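Local coordinates for putative trimethylamine methyltransferase (PDB 4YYC), which probably transfers methyl groups and is a putative trimethylamine methyltransferase, at residues A[61-66]-A[344-349]; A[291-296]-A[313-318]. All coordinates share one frame; numbering follows the deposited sequence.

Overall arrangement
The two contacts are neighbouring layers of one wall of the subunit, with centres about 10 Å apart. Contact 2 (291-296 with 313-318) is the inner one, about 14 Å from the centre of the chain, and lays a helix on a strand of the main sheet; contact 1 (61-66 with 344-349) lies farther out, about 21 Å from that centre, and joins two helices. They touch directly: Ala347 CB packs 3.6 Å from Phe315 CD2, and Ala66 CB lies 3.7 Å from Leu294 CD2. In contact 2 the side chain of Thr317 lies about 8 Å from a bound unknown ligand. Both contacts also reach the second subunit.

Contact 1: A[61-66]-A[344-349]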
ATOM      1  N   LEU A  61      10.662 -22.587 -12.133  1.00 25.84           N
ATOM      2  CA  LEU A  61       9.749 -22.795 -13.239  1.00 25.98           C
ATOM      3  C   LEU A  61       9.796 -21.645 -14.236  1.00 24.96           C
ATOM      4  O   LEU A  61       9.900 -21.861 -15.438  1.00 24.53           O
ATOM      5  CB  LEU A  61       8.348 -22.981 -12.681  1.00 27.38           C
ATOM      6  CG  LEU A  61       7.207 -23.110 -13.679  1.00 28.67           C
ATOM      7  CD1 LEU A  61       7.416 -24.320 -14.556  1.00 29.80           C
ATOM      8  CD2 LEU A  61       5.903 -23.269 -12.879  1.00 29.37           C
ATOM      9  N   ILE A  62       9.706 -20.429 -13.707  1.00 23.28           N
ATOM     10  CA  ILE A  62       9.774 -19.233 -14.550  1.00 22.82           C
ATOM     11  C   ILE A  62      11.135 -19.148 -15.240  1.00 22.19           C
ATOM     12  O   ILE A  62      11.204 -18.860 -16.427  1.00 22.58           O
ATOM     13  CB  ILE A  62       9.483 -17.946 -13.766  1.00 22.24           C
ATOM     14  CG1 ILE A  62       8.081 -17.988 -13.127  1.00 23.23           C
ATOM     15  CG2 ILE A  62       9.600 -16.730 -14.675  1.00 21.41           C
ATOM     16  CD1 ILE A  62       6.949 -18.191 -14.104  1.00 23.81           C
ATOM     17  N   GLU A  63      12.212 -19.411 -14.517  1.00 22.41           N
ATOM     18  CA  GLU A  63      13.567 -19.359 -15.088  1.00 22.56           C
ATOM     19  C   GLU A  63      13.731 -20.396 -16.219  1.00 23.54           C
ATOM     20  O   GLU A  63      14.238 -20.094 -17.290  1.00 22.89           O
ATOM     21  CB  GLU A  63      14.619 -19.530 -13.977  1.00 23.22           C
ATOM     22  CG  GLU A  63      14.686 -18.322 -13.049  1.00 23.26           C
ATOM     23  CD  GLU A  63      15.473 -18.527 -11.772  1.00 24.45           C
ATOM     24  OE1 GLU A  63      15.600 -19.677 -11.305  1.00 25.97           O
ATOM     25  OE2 GLU A  63      15.883 -17.522 -11.163  1.00 24.53           O
ATOM     26  N   ARG A  64      13.239 -21.603 -15.994  1.00 24.50           N
ATOM     27  CA  ARG A  64      13.311 -22.641 -16.993  1.00 26.12           C
ATOM     28  C   ARG A  64      12.500 -22.267 -18.239  1.00 24.83           C
ATOM     29  O   ARG A  64      12.970 -22.406 -19.383  1.00 24.95           O
ATOM     30  CB  ARG A  64      12.749 -23.937 -16.391  1.00 28.46           C
ATOM     31  CG  ARG A  64      13.004 -25.191 -17.142  1.00 31.77           C
ATOM     32  CD  ARG A  64      12.818 -26.405 -16.234  1.00 33.89           C
ATOM     33  NE  ARG A  64      11.564 -26.411 -15.497  1.00 35.67           N
ATOM     34  CZ  ARG A  64      11.410 -26.388 -14.168  1.00 36.44           C
ATOM     35  NH1 ARG A  64      12.434 -26.371 -13.322  1.00 37.60           N
ATOM     36  NH2 ARG A  64      10.189 -26.408 -13.670  1.00 37.44           N
ATOM     37  N   ASN A  65      11.289 -21.766 -18.021  1.00 24.17           N
ATOM     38  CA  ASN A  65      10.431 -21.362 -19.119  1.00 23.66           C
ATOM     39  C   ASN A  65      11.005 -20.187 -19.917  1.00 22.70           C
ATOM     40  O   ASN A  65      10.864 -20.139 -21.144  1.00 22.62           O
ATOM     41  CB  ASN A  65       9.003 -21.039 -18.610  1.00 23.97           C
ATOM     42  CG  ASN A  65       8.226 -22.287 -18.231  1.00 25.10           C
ATOM     43  OD1 ASN A  65       8.720 -23.413 -18.344  1.00 26.52           O
ATOM     44  ND2 ASN A  65       6.969 -22.091 -17.769  1.00 25.26           N
ATOM     45  N   ALA A  66      11.667 -19.247 -19.246  1.00 21.70           N
ATOM     46  CA  ALA A  66      12.323 -18.176 -19.987  1.00 21.09           C
ATOM     47  C   ALA A  66      13.448 -18.661 -20.865  1.00 21.89           C
ATOM     48  O   ALA A  66      13.620 -18.183 -21.960  1.00 21.30           O
ATOM     49  CB  ALA A  66      12.791 -17.082 -19.049  1.00 20.42           C
ATOM     50  N   ALA A 344      11.172  -8.818  -9.078  1.00 15.36           N
ATOM     51  CA  ALA A 344      12.252  -8.462  -8.145  1.00 15.46           C
ATOM     52  C   ALA A 344      13.014  -9.683  -7.630  1.00 15.95           C
ATOM     53  O   ALA A 344      14.253  -9.664  -7.537  1.00 16.05           O
ATOM     54  CB  ALA A 344      11.693  -7.674  -6.971  1.00 15.13           C
ATOM     55  N   GLN A 345      12.285 -10.754  -7.329  1.00 16.19           N
ATOM     56  CA  GLN A 345      12.899 -11.987  -6.948  1.00 16.95           C
ATOM     57  C   GLN A 345      13.798 -12.517  -8.051  1.00 17.12           C
ATOM     58  O   GLN A 345      14.948 -12.927  -7.775  1.00 17.70           O
ATOM     59  CB  GLN A 345      11.866 -13.066  -6.587  1.00 17.40           C
ATOM     60  CG  GLN A 345      11.030 -12.718  -5.382  1.00 17.59           C
ATOM     61  CD  GLN A 345      10.038 -13.808  -5.023  1.00 18.02           C
ATOM     62  OE1 GLN A 345       8.831 -13.666  -5.264  1.00 18.31           O
ATOM     63  NE2 GLN A 345      10.550 -14.899  -4.507  1.00 19.48           N
ATOM     64  N   LEU A 346      13.295 -12.503  -9.275  1.00 16.80           N
ATOM     65  CA  LEU A 346      14.091 -12.992 -10.434  1.00 17.43           C
ATOM     66  C   LEU A 346      15.315 -12.139 -10.688  1.00 17.10           C
ATOM     67  O   LEU A 346      16.379 -12.645 -11.065  1.00 17.30           O
ATOM     68  CB  LEU A 346      13.222 -13.050 -11.676  1.00 17.62           C
ATOM     69  CG  LEU A 346      12.108 -14.096 -11.582  1.00 18.48           C
ATOM     70  CD1 LEU A 346      11.107 -13.801 -12.692  1.00 18.90           C
ATOM     71  CD2 LEU A 346      12.617 -15.518 -11.602  1.00 19.40           C
ATOM     72  N   ALA A 347      15.178 -10.824 -10.472  1.00 16.61           N
ATOM     73  CA  ALA A 347      16.317  -9.900 -10.619  1.00 16.69           C
ATOM     74  C   ALA A 347      17.420 -10.137  -9.600  1.00 17.05           C
ATOM     75  O   ALA A 347      18.634 -10.150  -9.937  1.00 16.99           O
ATOM     76  CB  ALA A 347      15.815  -8.461 -10.551  1.00 16.21           C
ATOM     77  N   ARG A 348      17.036 -10.401  -8.360  1.00 17.19           N
ATOM     78  CA  ARG A 348      18.047 -10.666  -7.304  1.00 18.11           C
ATOM     79  C   ARG A 348      18.789 -11.940  -7.642  1.00 18.89           C
ATOM     80  O   ARG A 348      20.009 -12.026  -7.469  1.00 19.82           O
ATOM     81  CB  ARG A 348      17.410 -10.738  -5.918  1.00 18.49           C
ATOM     82  CG  ARG A 348      17.026  -9.367  -5.329  1.00 18.41           C
ATOM     83  CD  ARG A 348      16.541  -9.495  -3.894  1.00 18.72           C
ATOM     84  NE  ARG A 348      15.211 -10.087  -3.761  1.00 19.02           N
ATOM     85  CZ  ARG A 348      14.058  -9.438  -3.887  1.00 18.71           C
ATOM     86  NH1 ARG A 348      14.012  -8.146  -4.153  1.00 17.98           N
ATOM     87  NH2 ARG A 348      12.921 -10.116  -3.741  1.00 19.83           N
ATOM     88  N   ARG A 349      18.072 -12.941  -8.153  1.00 19.25           N
ATOM     89  CA  ARG A 349      18.695 -14.214  -8.505  1.00 20.38           C
ATOM     90  C   ARG A 349      19.574 -14.100  -9.736  1.00 20.55           C
ATOM     91  O   ARG A 349      20.644 -14.757  -9.791  1.00 21.75           O
ATOM     92  CB  ARG A 349      17.645 -15.303  -8.707  1.00 20.87           C
ATOM     93  CG  ARG A 349      16.915 -15.695  -7.429  1.00 21.47           C
ATOM     94  CD  ARG A 349      15.606 -16.346  -7.740  1.00 21.64           C
ATOM     95  NE  ARG A 349      15.704 -17.646  -8.385  1.00 22.58           N
ATOM     96  CZ  ARG A 349      15.778 -18.805  -7.717  1.00 23.90           C
ATOM     97  NH1 ARG A 349      15.774 -18.845  -6.376  1.00 24.23           N
ATOM     98  NH2 ARG A 349      15.816 -19.927  -8.395  1.00 24.31           N
TER
HETATM   99  O   HOH W   1      16.690 -15.224 -12.449  1.00 17.34           O
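Glu63 runs its CG methylene past the CD2 methyl of Leu346, 3.8 Å away, the two side chains sliding by each other in opposite directions. Beyond CG the glutamate is extended, which carries its carboxylate past the leucine to Arg349. The arginine grips it side-on with two nitrogens: NE donates to Glu63 OE2 at 2.8 Å, and Arg349 NH2 donates to Glu63 OE1 at 2.9 Å. Both bonds are nearly straight and use the syn sides of the oxygens. The acceptors lie in the guanidinium plane, but the carboxylate is turned 31° from it, so the paired groups are twisted rather than coplanar. A bend at chi3 (67°) of Arg349 turns the NE edge of the guanidinium to the glutamate. One water donates to Glu63 OE2 and, at 2.9 Å, to Leu346 O, tying the same carboxylate to the backbone of the facing helix. Beside this polar bridge, Ile62 meets Leu346 through methyls, CG2 to CD1 at 3.8 Å, with the side chains crossing at about a right angle. The axes of the short helical segments come no closer than 11.6 Å and cross at 73°, a separation spanned by side chains. The arginine has a second acidic partner, since its NH1 forms a salt bridge with Glu56, and this probably balances its charge further. Helix 56-73 is thus fastened to helix 334-350, and Ile62 also packs against Leu290 and Thr291 of helix 286-307, while Ala347 rests on Phe354 of strand 354-355.

Contact 2: A[291-296]-A[313-318]; sequences TQILAE and VLFGTF
The beta-alpha-beta unit of strand 269-277, helix 286-307 and strand 313-322 is closed here by the helix packing on its second strand, in a sheet whose successive parallel strands fit the TIM-barrel fold of this family. Ile293 and Leu294 supply the helix side. Both approach the Phe315 ring obliquely, Ile293 CG2 lying 3.8 Å from CE1 and Leu294 CD1 likewise 3.8 Å from CE2, so that both methyls lie on the same side of the ring plane and meet its outer rim at carbons flanking CZ. With its CG trans to the backbone N (chi1 -175°), Phe315 swings its ring from the strand to the helix. Leu350 of helix 334-350 also touches this ring, which therefore joins that helix as well to the strand. Thr317 continues the apolar surface with its methyl, CG2 being 3.9 Å from Ile293 CD1. A glycine here would probably open a gap beside Ile293 CD1 and leave the carbonyl of Gly316 without this side-chain donor. The hydroxyl, 3.4 Å from Ile293 CG2, is turned back on its own chain: Thr317 OG1 donates to Gly316 O at 2.8 Å, from above the carbonyl plane.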
ATOM      1  N   THR A 291       7.627 -14.675 -17.366  1.00 18.97           N
ATOM      2  CA  THR A 291       8.473 -15.423 -18.250  1.00 19.51           C
ATOM      3  C   THR A 291       8.957 -14.530 -19.403  1.00 18.60           C
ATOM      4  O   THR A 291      10.139 -14.533 -19.769  1.00 18.49           O
ATOM      5  CB  THR A 291       7.671 -16.621 -18.794  1.00 20.64           C
ATOM      6  OG1 THR A 291       7.300 -17.426 -17.669  1.00 21.59           O
ATOM      7  CG2 THR A 291       8.462 -17.403 -19.748  1.00 21.44           C
ATOM      8  N   GLN A 292       8.021 -13.801 -20.007  1.00 18.45           N
ATOM      9  CA  GLN A 292       8.402 -12.924 -21.123  1.00 18.33           C
ATOM     10  C   GLN A 292       9.355 -11.815 -20.670  1.00 17.91           C
ATOM     11  O   GLN A 292      10.333 -11.498 -21.345  1.00 17.55           O
ATOM     12  CB  GLN A 292       7.189 -12.322 -21.786  1.00 18.88           C
ATOM     13  CG  GLN A 292       7.492 -11.757 -23.165  1.00 19.12           C
ATOM     14  CD  GLN A 292       6.270 -11.006 -23.664  1.00 19.63           C
ATOM     15  OE1 GLN A 292       5.282 -11.618 -23.991  1.00 20.45           O
ATOM     16  NE2 GLN A 292       6.326  -9.673 -23.686  1.00 18.86           N
ATOM     17  N   ILE A 293       9.046 -11.213 -19.535  1.00 17.56           N
ATOM     18  CA  ILE A 293       9.922 -10.213 -18.958  1.00 17.23           C
ATOM     19  C   ILE A 293      11.348 -10.721 -18.776  1.00 16.88           C
ATOM     20  O   ILE A 293      12.319 -10.066 -19.174  1.00 16.59           O
ATOM     21  CB  ILE A 293       9.375  -9.694 -17.608  1.00 17.44           C
ATOM     22  CG1 ILE A 293       8.180  -8.779 -17.869  1.00 17.97           C
ATOM     23  CG2 ILE A 293      10.457  -8.947 -16.845  1.00 17.71           C
ATOM     24  CD1 ILE A 293       7.371  -8.526 -16.594  1.00 18.53           C
ATOM     25  N   LEU A 294      11.476 -11.900 -18.184  1.00 16.94           N
ATOM     26  CA  LEU A 294      12.790 -12.433 -17.887  1.00 17.13           C
ATOM     27  C   LEU A 294      13.549 -12.707 -19.190  1.00 17.14           C
ATOM     28  O   LEU A 294      14.752 -12.426 -19.276  1.00 17.32           O
ATOM     29  CB  LEU A 294      12.694 -13.684 -16.993  1.00 17.70           C
ATOM     30  CG  LEU A 294      14.020 -14.357 -16.647  1.00 18.47           C
ATOM     31  CD1 LEU A 294      14.963 -13.383 -15.946  1.00 18.54           C
ATOM     32  CD2 LEU A 294      13.732 -15.583 -15.770  1.00 19.06           C
ATOM     33  N   ALA A 295      12.860 -13.230 -20.208  1.00 17.08           N
ATOM     34  CA  ALA A 295      13.508 -13.470 -21.526  1.00 17.63           C
ATOM     35  C   ALA A 295      14.010 -12.169 -22.144  1.00 17.32           C
ATOM     36  O   ALA A 295      15.161 -12.082 -22.571  1.00 17.24           O
ATOM     37  CB  ALA A 295      12.524 -14.176 -22.462  1.00 18.23           C
ATOM     38  N   GLU A 296      13.181 -11.129 -22.139  1.00 16.61           N
ATOM     39  CA  GLU A 296      13.547  -9.828 -22.721  1.00 16.59           C
ATOM     40  C   GLU A 296      14.733  -9.225 -21.962  1.00 16.22           C
ATOM     41  O   GLU A 296      15.674  -8.754 -22.579  1.00 15.87           O
ATOM     42  CB  GLU A 296      12.367  -8.869 -22.727  1.00 16.97           C
ATOM     43  CG  GLU A 296      11.265  -9.304 -23.640  1.00 18.00           C
ATOM     44  CD  GLU A 296      10.087  -8.368 -23.689  1.00 18.51           C
ATOM     45  OE1 GLU A 296      10.124  -7.243 -23.112  1.00 19.20           O
ATOM     46  OE2 GLU A 296       9.065  -8.741 -24.318  1.00 19.83           O
ATOM     47  N   VAL A 313      24.236  -2.385 -15.734  1.00 16.69           N
ATOM     48  CA  VAL A 313      22.960  -2.662 -16.368  1.00 16.10           C
ATOM     49  C   VAL A 313      21.928  -3.097 -15.309  1.00 15.80           C
ATOM     50  O   VAL A 313      22.249  -3.857 -14.394  1.00 16.00           O
ATOM     51  CB  VAL A 313      23.085  -3.716 -17.511  1.00 16.54           C
ATOM     52  CG1 VAL A 313      23.640  -5.033 -17.056  1.00 17.29           C
ATOM     53  CG2 VAL A 313      21.737  -3.935 -18.226  1.00 16.67           C
ATOM     54  N   LEU A 314      20.700  -2.603 -15.444  1.00 15.01           N
ATOM     55  CA  LEU A 314      19.621  -2.935 -14.537  1.00 14.99           C
ATOM     56  C   LEU A 314      18.569  -3.814 -15.213  1.00 14.91           C
ATOM     57  O   LEU A 314      18.299  -3.660 -16.415  1.00 14.65           O
ATOM     58  CB  LEU A 314      18.905  -1.671 -14.012  1.00 15.14           C
ATOM     59  CG  LEU A 314      19.691  -0.768 -13.077  1.00 15.76           C
ATOM     60  CD1 LEU A 314      20.712   0.066 -13.809  1.00 16.42           C
ATOM     61  CD2 LEU A 314      18.727   0.072 -12.258  1.00 15.44           C
ATOM     62  N   PHE A 315      17.948  -4.687 -14.418  1.00 14.71           N
ATOM     63  CA  PHE A 315      16.744  -5.411 -14.775  1.00 14.76           C
ATOM     64  C   PHE A 315      15.575  -4.451 -14.493  1.00 14.68           C
ATOM     65  O   PHE A 315      15.257  -4.179 -13.321  1.00 13.90           O
ATOM     66  CB  PHE A 315      16.689  -6.659 -13.860  1.00 15.26           C
ATOM     67  CG  PHE A 315      15.572  -7.648 -14.107  1.00 15.54           C
ATOM     68  CD1 PHE A 315      14.261  -7.274 -14.205  1.00 15.67           C
ATOM     69  CD2 PHE A 315      15.847  -8.996 -14.137  1.00 16.22           C
ATOM     70  CE1 PHE A 315      13.271  -8.202 -14.372  1.00 16.04           C
ATOM     71  CE2 PHE A 315      14.862  -9.950 -14.256  1.00 16.68           C
ATOM     72  CZ  PHE A 315      13.566  -9.553 -14.395  1.00 16.59           C
ATOM     73  N   GLY A 316      14.945  -3.968 -15.555  1.00 14.90           N
ATOM     74  CA  GLY A 316      13.794  -3.057 -15.446  1.00 15.22           C
ATOM     75  C   GLY A 316      12.524  -3.772 -15.777  1.00 15.96           C
ATOM     76  O   GLY A 316      12.540  -4.857 -16.360  1.00 17.06           O
ATOM     77  N   THR A 317      11.407  -3.218 -15.360  1.00 24.12           N
ATOM     78  CA  THR A 317      10.110  -3.712 -15.748  1.00 22.43           C
ATOM     79  C   THR A 317       9.165  -2.472 -15.672  1.00 22.07           C
ATOM     80  O   THR A 317       9.067  -1.871 -14.616  1.00 21.94           O
ATOM     81  CB  THR A 317       9.638  -4.820 -14.774  1.00 22.19           C
ATOM     82  OG1 THR A 317      10.374  -6.039 -15.007  1.00 23.61           O
ATOM     83  CG2 THR A 317       8.184  -5.141 -14.934  1.00 21.08           C
ATOM     84  N   PHE A 318       8.425  -2.199 -16.744  1.00 21.35           N
ATOM     85  CA  PHE A 318       7.216  -1.399 -16.652  1.00 20.76           C
ATOM     86  C   PHE A 318       6.092  -2.384 -16.919  1.00 20.04           C
ATOM     87  O   PHE A 318       6.052  -2.978 -18.020  1.00 20.48           O
ATOM     88  CB  PHE A 318       7.172  -0.270 -17.657  1.00 21.84           C
ATOM     89  CG  PHE A 318       5.887   0.462 -17.630  1.00 21.31           C
ATOM     90  CD1 PHE A 318       5.706   1.505 -16.769  1.00 21.78           C
ATOM     91  CD2 PHE A 318       4.820   0.049 -18.433  1.00 21.30           C
ATOM     92  CE1 PHE A 318       4.479   2.160 -16.706  1.00 21.80           C
ATOM     93  CE2 PHE A 318       3.604   0.722 -18.384  1.00 21.65           C
ATOM     94  CZ  PHE A 318       3.445   1.764 -17.510  1.00 21.41           C
TER